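Local coordinates for protein DNA gyrase, B subunit, truncated (Myxococcus xanthus, PDB 3CWV) that probably takes part, as the B subunit of a DNA gyrase, in the ATP-dependent breakage, passage and rejoining of double-stranded DNA, at residues C51-L56 with F67-T72; G187-F192 with R200-L205. All coordinates share one frame; numbering follows the deposited sequence.

Contact 1: C51-L56 with F67-T72; sequences CRDVVL and FCTSRT
Thr69 OG1 is held by two partners, Asp53 OD2 and water 2: it donates to Asp53 OD2 at 3.0 Å, using the anti lone pair of that oxygen, and accepts a hydrogen bond from water 2. The hydroxyl gets there because OG1 sits between the backbone N and the carbonyl carbon (chi1 54°). CG2 of Thr69, anti to the carbonyl carbon, lies against OD2 and CB of Asp53. Thr69 N bonds Asp53 O as well, so backbone and side chain both tie the two residues. Further along, Val55 and Phe67 form an antiparallel hydrogen-bonded pair, Val55 N to Phe67 O and Phe67 N to Val55 O both 2.8 Å and nearly straight. These are neighbouring strands of the hairpin 53-58/64-70, inner strands of the large mixed sheet. Val54 and Cys68 form the adjoining non-hydrogen-bonded pair; their side chains turn to the face covered by helix 28-47, where Val54 CG2 lies 4.2 Å from Cys68 SG. Beyond the strand ends, two like charges stack: the guanidinium planes of Arg52 and Arg71 are 5° apart with centres separated by 3.8 Å. Bends at chi2 and chi3 set CD and NE of Arg71 so that NE lies over the centre of the Arg52 guanidinium. Arg71 NH2 donates to water 2 at 2.9 Å and to water 1, while NH1 bonds Gly49 O, bonds that probably offset some of the repulsion. An alanine in place of Arg71 would probably leave the Arg52 guanidinium without its stacking partner and Gly49 O without the NH1 bond.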
loop_
_atom_site.group_PDB
_atom_site.type_symbol
_atom_site.label_atom_id
_atom_site.label_comp_id
_atom_site.label_asym_id
_atom_site.label_seq_id
_atom_site.Cartn_x
_atom_site.Cartn_y
_atom_site.Cartn_z
ATOM N N CYS A 51 -1.625 11.898 6.508
ATOM C CA CYS A 51 -0.822 12.288 5.346
ATOM C C CYS A 51 -1.737 12.480 4.165
ATOM O O CYS A 51 -2.506 11.575 3.820
ATOM C CB CYS A 51 0.225 11.214 5.026
ATOM S SG CYS A 51 1.156 11.631 3.493
ATOM N N ARG A 52 -1.662 13.658 3.550
ATOM C CA ARG A 52 -2.510 13.987 2.412
ATOM C C ARG A 52 -1.780 13.971 1.070
ATOM O O ARG A 52 -2.438 13.964 0.031
ATOM C CB ARG A 52 -3.131 15.373 2.601
ATOM C CG ARG A 52 -4.107 15.432 3.803
ATOM C CD ARG A 52 -4.574 16.875 4.046
ATOM N NE ARG A 52 -5.371 16.965 5.273
ATOM C CZ ARG A 52 -5.434 18.037 6.061
ATOM N NH1 ARG A 52 -4.736 19.129 5.765
ATOM N NH2 ARG A 52 -6.190 18.011 7.155
ATOM N N ASP A 53 -0.445 14.035 1.093
ATOM C CA ASP A 53 0.365 14.119 -0.149
ATOM C C ASP A 53 1.634 13.286 -0.010
ATOM O O ASP A 53 2.298 13.335 1.031
ATOM C CB ASP A 53 0.784 15.554 -0.500
ATOM C CG ASP A 53 -0.365 16.532 -0.449
ATOM O OD1 ASP A 53 -0.920 16.842 -1.514
ATOM O OD2 ASP A 53 -0.717 16.967 0.668
ATOM N N VAL A 54 1.967 12.547 -1.073
ATOM C CA VAL A 54 3.189 11.741 -1.149
ATOM C C VAL A 54 3.784 11.960 -2.535
ATOM O O VAL A 54 3.069 11.824 -3.543
ATOM C CB VAL A 54 2.868 10.209 -1.010
ATOM C CG1 VAL A 54 4.157 9.361 -1.165
ATOM C CG2 VAL A 54 2.191 9.914 0.300
ATOM N N VAL A 55 5.065 12.311 -2.593
ATOM C CA VAL A 55 5.790 12.474 -3.861
ATOM C C VAL A 55 7.016 11.557 -3.899
ATOM O O VAL A 55 7.886 11.643 -3.040
ATOM C CB VAL A 55 6.287 13.898 -4.038
ATOM C CG1 VAL A 55 6.909 14.086 -5.456
ATOM C CG2 VAL A 55 5.120 14.876 -3.838
ATOM N N LEU A 56 7.084 10.705 -4.917
ATOM C CA LEU A 56 8.224 9.829 -5.132
ATOM C C LEU A 56 9.001 10.348 -6.346
ATOM O O LEU A 56 8.438 10.614 -7.426
ATOM C CB LEU A 56 7.764 8.381 -5.353
ATOM C CG LEU A 56 8.894 7.398 -5.657
ATOM C CD1 LEU A 56 9.767 7.252 -4.390
ATOM C CD2 LEU A 56 8.390 6.027 -6.102
ATOM N N PHE A 67 8.829 12.396 -0.473
ATOM C CA PHE A 67 8.339 13.463 0.401
ATOM C C PHE A 67 6.897 13.193 0.805
ATOM O O PHE A 67 6.095 12.739 -0.016
ATOM C CB PHE A 67 8.455 14.839 -0.276
ATOM C CG PHE A 67 7.782 15.949 0.507
ATOM C CD1 PHE A 67 8.454 16.589 1.532
ATOM C CD2 PHE A 67 6.465 16.310 0.234
ATOM C CE1 PHE A 67 7.833 17.589 2.286
ATOM C CE2 PHE A 67 5.835 17.311 0.975
ATOM C CZ PHE A 67 6.522 17.955 1.997
ATOM N N CYS A 68 6.572 13.485 2.072
ATOM C CA CYS A 68 5.223 13.318 2.601
ATOM C C CYS A 68 4.844 14.569 3.382
ATOM O O CYS A 68 5.668 15.059 4.131
ATOM C CB CYS A 68 5.207 12.173 3.599
ATOM S SG CYS A 68 5.385 10.578 2.871
ATOM N N THR A 69 3.620 15.064 3.209
ATOM C CA THR A 69 3.109 16.144 4.051
ATOM C C THR A 69 2.597 15.515 5.317
ATOM O O THR A 69 2.362 14.306 5.374
ATOM C CB THR A 69 1.955 16.940 3.359
ATOM O OG1 THR A 69 0.929 16.030 2.940
ATOM C CG2 THR A 69 2.491 17.710 2.138
ATOM N N SER A 70 2.413 16.326 6.349
ATOM C CA SER A 70 2.103 15.794 7.669
ATOM C C SER A 70 1.582 16.924 8.537
ATOM O O SER A 70 1.841 18.101 8.242
ATOM C CB SER A 70 3.381 15.219 8.307
ATOM O OG SER A 70 3.089 14.549 9.537
ATOM N N ARG A 71 0.852 16.574 9.592
ATOM C CA ARG A 71 0.562 17.553 10.648
ATOM C C ARG A 71 1.242 17.123 11.937
ATOM O O ARG A 71 1.164 17.817 12.937
ATOM C CB ARG A 71 -0.948 17.681 10.891
ATOM C CG ARG A 71 -1.691 18.618 9.932
ATOM C CD ARG A 71 -3.038 17.998 9.555
ATOM N NE ARG A 71 -2.824 17.012 8.498
ATOM C CZ ARG A 71 -3.432 15.834 8.398
ATOM N NH1 ARG A 71 -4.319 15.446 9.305
ATOM N NH2 ARG A 71 -3.129 15.031 7.386
ATOM N N THR A 72 1.912 15.970 11.933
ATOM C CA THR A 72 2.474 15.456 13.195
ATOM C C THR A 72 3.985 15.153 13.235
ATOM O O THR A 72 4.574 15.056 14.320
ATOM C CB THR A 72 1.729 14.197 13.672
ATOM O OG1 THR A 72 1.787 13.193 12.636
ATOM C CG2 THR A 72 0.285 14.534 14.011
HETATM O O HOH W 1 -4.699 12.607 5.838
HETATM O O HOH W 2 -0.979 15.800 5.587
#

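Contact 2: G187-F192 with R200-L205; sequences GLRVSF and RTLWHL
The imidazole of His204 carries the guanidinium of Arg189 on one face, the planes 17° apart and the centres separated by 4.1 Å, with NH2 offset toward the ring's rim. At the edge of the same ring, in its plane, lie the carbonyl oxygens of Gly187 and Leu188; Gly187 O comes within 3.1 Å of His204 CD2. Leu202 CD2 meets the Arg189 guanidinium at its edge, 3.8 Å from NH1. The two segments belong to the antiparallel hairpin 189-194/199-204, whose second strand is outermost in the large sheet within this chain. Four backbone bonds link Val190 with Trp203 and Phe192 with Thr201; Trp203 N to Val190 O and Phe192 N to Thr201 O are both 2.8 Å. The indole of Trp203 reaches across to the partner strand: CZ3 is 3.6 Å from Phe192 CB, which lies at the ring's edge, while Thr201 CG2 covers one face toward the rim. Helix 171-184 packs against Trp203 and Phe192 on this side of the sheet. On the side of Arg189 and His204, Ser191 OG touches Leu202 CD1 at 3.4 Å. Water 4 closes the other end, donating to Phe192 O and lying 3.1 Å from Thr201 OG1.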
loop_
_atom_site.group_PDB
_atom_site.type_symbol
_atom_site.label_atom_id
_atom_site.label_comp_id
_atom_site.label_asym_id
_atom_site.label_seq_id
_atom_site.Cartn_x
_atom_site.Cartn_y
_atom_site.Cartn_z
ATOM N N GLY A 187 -8.284 9.168 -1.761
ATOM C CA GLY A 187 -8.158 10.568 -1.389
ATOM C C GLY A 187 -6.715 11.017 -1.201
ATOM O O GLY A 187 -6.423 12.199 -1.314
ATOM N N LEU A 188 -5.813 10.082 -0.916
ATOM C CA LEU A 188 -4.383 10.400 -0.869
ATOM C C LEU A 188 -3.898 10.862 -2.263
ATOM O O LEU A 188 -4.185 10.200 -3.263
ATOM C CB LEU A 188 -3.584 9.146 -0.478
ATOM C CG LEU A 188 -2.063 9.303 -0.374
ATOM C CD1 LEU A 188 -1.685 10.370 0.665
ATOM C CD2 LEU A 188 -1.387 7.955 -0.059
ATOM N N ARG A 189 -3.195 11.994 -2.319
ATOM C CA ARG A 189 -2.520 12.463 -3.549
ATOM C C ARG A 189 -1.124 11.870 -3.652
ATOM O O ARG A 189 -0.288 12.088 -2.770
ATOM C CB ARG A 189 -2.438 13.997 -3.559
ATOM C CG ARG A 189 -3.827 14.623 -3.603
ATOM C CD ARG A 189 -3.806 16.115 -3.549
ATOM N NE ARG A 189 -5.170 16.627 -3.703
ATOM C CZ ARG A 189 -5.805 16.773 -4.870
ATOM N NH1 ARG A 189 -5.203 16.454 -6.019
ATOM N NH2 ARG A 189 -7.053 17.242 -4.884
ATOM N N VAL A 190 -0.874 11.075 -4.695
ATOM C CA VAL A 190 0.417 10.416 -4.801
ATOM C C VAL A 190 0.994 10.811 -6.148
ATOM O O VAL A 190 0.294 10.717 -7.147
ATOM C CB VAL A 190 0.302 8.877 -4.825
ATOM C CG1 VAL A 190 1.699 8.258 -4.913
ATOM C CG2 VAL A 190 -0.427 8.347 -3.575
ATOM N N SER A 191 2.250 11.258 -6.168
ATOM C CA SER A 191 2.890 11.685 -7.407
ATOM C C SER A 191 4.178 10.909 -7.646
ATOM O O SER A 191 4.905 10.570 -6.702
ATOM C CB SER A 191 3.219 13.177 -7.345
ATOM O OG SER A 191 2.020 13.943 -7.283
ATOM N N PHE A 192 4.456 10.651 -8.918
ATOM C CA PHE A 192 5.714 10.059 -9.310
ATOM C C PHE A 192 6.434 11.045 -10.243
ATOM O O PHE A 192 5.908 11.391 -11.281
ATOM C CB PHE A 192 5.448 8.720 -9.992
ATOM C CG PHE A 192 6.685 8.026 -10.420
ATOM C CD1 PHE A 192 7.542 7.465 -9.467
ATOM C CD2 PHE A 192 7.015 7.930 -11.777
ATOM C CE1 PHE A 192 8.723 6.814 -9.855
ATOM C CE2 PHE A 192 8.198 7.289 -12.173
ATOM C CZ PHE A 192 9.049 6.721 -11.209
ATOM N N ARG A 200 5.819 14.302 -14.524
ATOM C CA ARG A 200 5.317 14.064 -13.150
ATOM C C ARG A 200 3.864 13.607 -13.222
ATOM O O ARG A 200 3.028 14.330 -13.764
ATOM C CB ARG A 200 5.413 15.331 -12.323
ATOM C CG ARG A 200 4.914 15.248 -10.875
ATOM C CD ARG A 200 4.962 16.668 -10.330
ATOM N NE ARG A 200 4.668 16.806 -8.907
ATOM C CZ ARG A 200 5.589 17.027 -7.971
ATOM N NH1 ARG A 200 6.872 17.114 -8.302
ATOM N NH2 ARG A 200 5.226 17.163 -6.697
ATOM N N THR A 201 3.563 12.408 -12.718
ATOM C CA THR A 201 2.195 11.880 -12.762
ATOM C C THR A 201 1.582 11.986 -11.373
ATOM O O THR A 201 2.214 11.581 -10.396
ATOM C CB THR A 201 2.184 10.426 -13.183
ATOM O OG1 THR A 201 2.958 10.282 -14.374
ATOM C CG2 THR A 201 0.753 9.902 -13.445
ATOM N N LEU A 202 0.367 12.526 -11.295
ATOM C CA LEU A 202 -0.366 12.658 -10.035
ATOM C C LEU A 202 -1.553 11.753 -10.094
ATOM O O LEU A 202 -2.354 11.833 -11.042
ATOM C CB LEU A 202 -0.850 14.100 -9.785
ATOM C CG LEU A 202 -1.919 14.243 -8.662
ATOM C CD1 LEU A 202 -1.354 13.945 -7.223
ATOM C CD2 LEU A 202 -2.662 15.632 -8.697
ATOM N N TRP A 203 -1.662 10.859 -9.107
ATOM C CA TRP A 203 -2.875 10.056 -8.941
ATOM C C TRP A 203 -3.654 10.574 -7.743
ATOM O O TRP A 203 -3.080 10.861 -6.704
ATOM C CB TRP A 203 -2.532 8.582 -8.704
ATOM C CG TRP A 203 -1.890 7.950 -9.879
ATOM C CD1 TRP A 203 -2.528 7.372 -10.940
ATOM C CD2 TRP A 203 -0.486 7.817 -10.129
ATOM N NE1 TRP A 203 -1.608 6.887 -11.843
ATOM C CE2 TRP A 203 -0.345 7.142 -11.373
ATOM C CE3 TRP A 203 0.667 8.221 -9.442
ATOM C CZ2 TRP A 203 0.898 6.852 -11.929
ATOM C CZ3 TRP A 203 1.898 7.939 -9.989
ATOM C CH2 TRP A 203 2.011 7.254 -11.228
ATOM N N HIS A 204 -4.961 10.701 -7.903
ATOM C CA HIS A 204 -5.844 11.027 -6.811
ATOM C C HIS A 204 -7.125 10.253 -7.132
ATOM O O HIS A 204 -7.808 10.535 -8.131
ATOM C CB HIS A 204 -6.044 12.548 -6.695
ATOM C CG HIS A 204 -7.037 12.942 -5.644
ATOM N ND1 HIS A 204 -8.186 13.648 -5.929
ATOM C CD2 HIS A 204 -7.076 12.685 -4.318
ATOM C CE1 HIS A 204 -8.882 13.821 -4.821
ATOM N NE2 HIS A 204 -8.230 13.249 -3.827
ATOM N N LEU A 205 -7.366 9.187 -6.369
ATOM C CA LEU A 205 -8.479 8.283 -6.638
ATOM C C LEU A 205 -9.459 8.321 -5.455
ATOM O O LEU A 205 -9.476 7.413 -4.631
ATOM C CB LEU A 205 -7.975 6.850 -6.929
ATOM C CG LEU A 205 -7.419 6.550 -8.349
ATOM C CD1 LEU A 205 -6.100 7.266 -8.607
ATOM C CD2 LEU A 205 -7.250 5.035 -8.599
HETATM O O HOH W 3 -6.288 8.546 -3.823
HETATM O O HOH W 4 6.070 10.370 -14.221
#

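Both contacts join the two strands of an antiparallel hairpin in one sheet, and they meet where strands 53-58 and 189-194 run parallel: Val54 O with Ser191 N and Leu56 N with Ser191 O are probable hydrogen bonds, each 2.8 Å long. Contact 1 lies further inside the sheet and is mostly buried, Val54 and Cys68 packing under helix 28-47; contact 2 takes in the outermost strand and is only partly buried. The flat stacks sit where the side chains are exposed, that of Arg52 just before its strand begins, that of Arg189 on the outermost hairpin. Asp53 joins the two contacts, its OD1 packing on Arg189 CD. Waters bridge the segments in both.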